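Local coordinates for protein chorismatase (Streptomyces hygroscopicus, PDB 4BPS) that hydrolyses chorismate to pyruvate and a dihydroxycyclohexadiene carboxylic acid, a step in the biosynthesis of the immunosuppressants FK506 and FK520, at residues 246-251 against 330-335. Residues are numbered along the deposited sequence; the frame is centred on the assembly and turned at random. Where two conformers were deposited one is given.
Sequences AGILGH and IAREDL. With 3EB (3-(2-carboxyethyl)benzoic acid), chain B.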
loop_
_atom_site.group_PDB
_atom_site.type_symbol
_atom_site.label_atom_id
_atom_site.label_comp_id
_atom_site.label_asym_id
_atom_site.label_seq_id
_atom_site.Cartn_x
_atom_site.Cartn_y
_atom_site.Cartn_z
ATOM N N ALA A 246 -1.396 -11.870 1.030
ATOM C CA ALA A 246 -2.522 -12.705 1.422
ATOM C C ALA A 246 -2.157 -14.183 1.442
ATOM O O ALA A 246 -1.080 -14.599 0.972
ATOM C CB ALA A 246 -3.673 -12.501 0.439
ATOM N N GLY A 247 -3.092 -14.982 1.962
ATOM C CA GLY A 247 -2.992 -16.439 1.944
ATOM C C GLY A 247 -3.437 -17.012 0.603
ATOM O O GLY A 247 -4.552 -17.563 0.475
ATOM N N ILE A 248 -2.557 -16.852 -0.381
ATOM C CA ILE A 248 -2.766 -17.300 -1.743
ATOM C C ILE A 248 -1.562 -18.161 -2.164
ATOM O O ILE A 248 -0.420 -17.902 -1.746
ATOM C CB ILE A 248 -2.906 -16.053 -2.687
ATOM C CG1 ILE A 248 -4.319 -15.456 -2.617
ATOM C CG2 ILE A 248 -2.588 -16.371 -4.134
ATOM C CD1 ILE A 248 -4.445 -14.049 -3.214
ATOM N N LEU A 249 -1.830 -19.168 -2.988
ATOM C CA LEU A 249 -0.769 -19.945 -3.641
ATOM C C LEU A 249 -1.166 -20.015 -5.123
ATOM O O LEU A 249 -2.313 -20.340 -5.468
ATOM C CB LEU A 249 -0.498 -21.277 -2.928
ATOM C CG LEU A 249 0.109 -21.119 -1.501
ATOM C CD1 LEU A 249 0.198 -22.474 -0.819
ATOM C CD2 LEU A 249 1.485 -20.347 -1.354
ATOM N N GLY A 250 -0.251 -19.665 -6.015
ATOM C CA GLY A 250 -0.605 -19.448 -7.412
ATOM C C GLY A 250 -1.445 -18.185 -7.463
ATOM O O GLY A 250 -0.984 -17.130 -6.993
ATOM N N HIS A 251 -2.682 -18.276 -7.976
ATOM C CA HIS A 251 -3.645 -17.187 -7.827
ATOM C C HIS A 251 -4.713 -17.520 -6.792
ATOM O O HIS A 251 -5.576 -16.687 -6.525
ATOM C CB HIS A 251 -4.329 -16.823 -9.152
ATOM C CG HIS A 251 -5.085 -17.961 -9.758
ATOM N ND1 HIS A 251 -6.255 -18.463 -9.218
ATOM C CD2 HIS A 251 -4.788 -18.728 -10.832
ATOM C CE1 HIS A 251 -6.641 -19.494 -9.943
ATOM N NE2 HIS A 251 -5.769 -19.678 -10.922
ATOM N N ILE A 330 -11.017 -7.392 2.854
ATOM C CA ILE A 330 -9.933 -7.699 1.936
ATOM C C ILE A 330 -10.484 -7.752 0.488
ATOM O O ILE A 330 -11.697 -7.861 0.274
ATOM C CB ILE A 330 -9.285 -9.069 2.303
ATOM C CG1 ILE A 330 -9.213 -9.275 3.836
ATOM C CG2 ILE A 330 -7.907 -9.242 1.605
ATOM C CD1 ILE A 330 -8.288 -8.321 4.596
ATOM N N ALA A 331 -9.597 -7.694 -0.513
ATOM C CA ALA A 331 -10.016 -7.580 -1.907
ATOM C C ALA A 331 -10.922 -8.704 -2.399
ATOM O O ALA A 331 -11.729 -8.455 -3.296
ATOM C CB ALA A 331 -8.784 -7.505 -2.812
ATOM N N ARG A 332 -10.747 -9.930 -1.875
ATOM C CA ARG A 332 -11.687 -11.034 -2.139
ATOM C C ARG A 332 -12.436 -11.341 -0.864
ATOM O O ARG A 332 -11.832 -11.374 0.215
ATOM C CB ARG A 332 -10.975 -12.329 -2.534
ATOM C CG ARG A 332 -10.075 -12.212 -3.719
ATOM C CD ARG A 332 -9.358 -13.509 -3.965
ATOM N NE ARG A 332 -8.433 -13.360 -5.075
ATOM C CZ ARG A 332 -7.567 -14.291 -5.446
ATOM N NH1 ARG A 332 -7.436 -15.451 -4.769
ATOM N NH2 ARG A 332 -6.796 -14.054 -6.493
ATOM N N GLU A 333 -13.734 -11.624 -0.978
ATOM C CA GLU A 333 -14.549 -11.992 0.173
ATOM C C GLU A 333 -13.926 -13.159 0.955
ATOM O O GLU A 333 -13.970 -13.140 2.188
ATOM C CB GLU A 333 -15.989 -12.351 -0.240
ATOM C CG GLU A 333 -16.917 -12.757 0.930
ATOM C CD GLU A 333 -17.355 -11.579 1.802
ATOM O OE1 GLU A 333 -17.367 -10.407 1.336
ATOM O OE2 GLU A 333 -17.704 -11.827 2.978
ATOM N N ASP A 334 -13.337 -14.139 0.250
ATOM C CA ASP A 334 -12.788 -15.300 0.954
ATOM C C ASP A 334 -11.383 -15.128 1.531
ATOM O O ASP A 334 -10.875 -16.056 2.165
ATOM C CB ASP A 334 -12.878 -16.579 0.102
ATOM C CG ASP A 334 -12.014 -16.560 -1.146
ATOM O OD1 ASP A 334 -11.114 -15.703 -1.290
ATOM O OD2 ASP A 334 -12.207 -17.493 -1.970
ATOM N N LEU A 335 -10.790 -13.952 1.354
ATOM C CA LEU A 335 -9.555 -13.623 2.052
ATOM C C LEU A 335 -9.914 -12.984 3.381
ATOM O O LEU A 335 -10.761 -12.084 3.448
ATOM C CB LEU A 335 -8.663 -12.714 1.202
ATOM C CG LEU A 335 -8.136 -13.375 -0.082
ATOM C CD1 LEU A 335 -7.431 -12.338 -0.951
ATOM C CD2 LEU A 335 -7.210 -14.568 0.220
HETATM C C 3EB B . -3.738 -10.676 -4.007
HETATM O O 3EB B . -4.263 -10.584 -5.121
HETATM C CA 3EB B . -4.431 -10.210 -2.757
HETATM O OAB 3EB B . -5.409 -4.652 -5.987
HETATM O OAD 3EB B . -3.770 -3.327 -5.295
HETATM C CAE 3EB B . -2.964 -7.542 -2.675
HETATM C CAF 3EB B . -2.189 -6.414 -2.916
HETATM C CAG 3EB B . -4.233 -7.664 -3.241
HETATM C CAH 3EB B . -2.670 -5.390 -3.714
HETATM C CAL 3EB B . -4.429 -4.434 -5.246
HETATM C CAM 3EB B . -4.694 -6.631 -4.059
HETATM C CAN 3EB B . -3.918 -5.502 -4.318
HETATM O OXT 3EB B . -2.587 -11.231 -3.831
HETATM C C2 3EB B . -5.137 -8.853 -2.955
#
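Ala246 and Leu335 have the nearest CA atoms across the contact, 7.1 Å apart, where the end of strand 239-249 faces a type I turn from Arg332 to Leu335. The polar link is made by Arg332, whose chain, extended from CG to NE, carries the guanidinium across to the carbonyl of His251. Both terminal nitrogens grip that one oxygen: NH1 lies 2.8 Å and NH2 2.9 Å from His251 O. This oxygen sits only 5° out of the guanidinium plane. NH1 also bonds Thr253 OG1, a second hold on the group. Over one guanidinium face lies Ile248 CD1, 3.6 Å above the plane and offset toward its rim. An alanine in place of Arg332 would probably leave His251 O without these two donors and remove the flat group against which Ile248 CD1 packs. Leu335 CD1 meets Ala246 CB at 4.0 Å and Ile248 CD1 at 4.1 Å, a small apolar cluster. The same Ile248 methyl reaches the carboxylate of the ligand's carboxyethyl arm, 3.4 Å from OXT of 3-(2-carboxyethyl)benzoic acid, while Ala331 CB flanks ligand C2. Ile248 and Ala331, brought together here, line part of the chorismatase active-site pocket, with catalytic Glu338 beside Ala246.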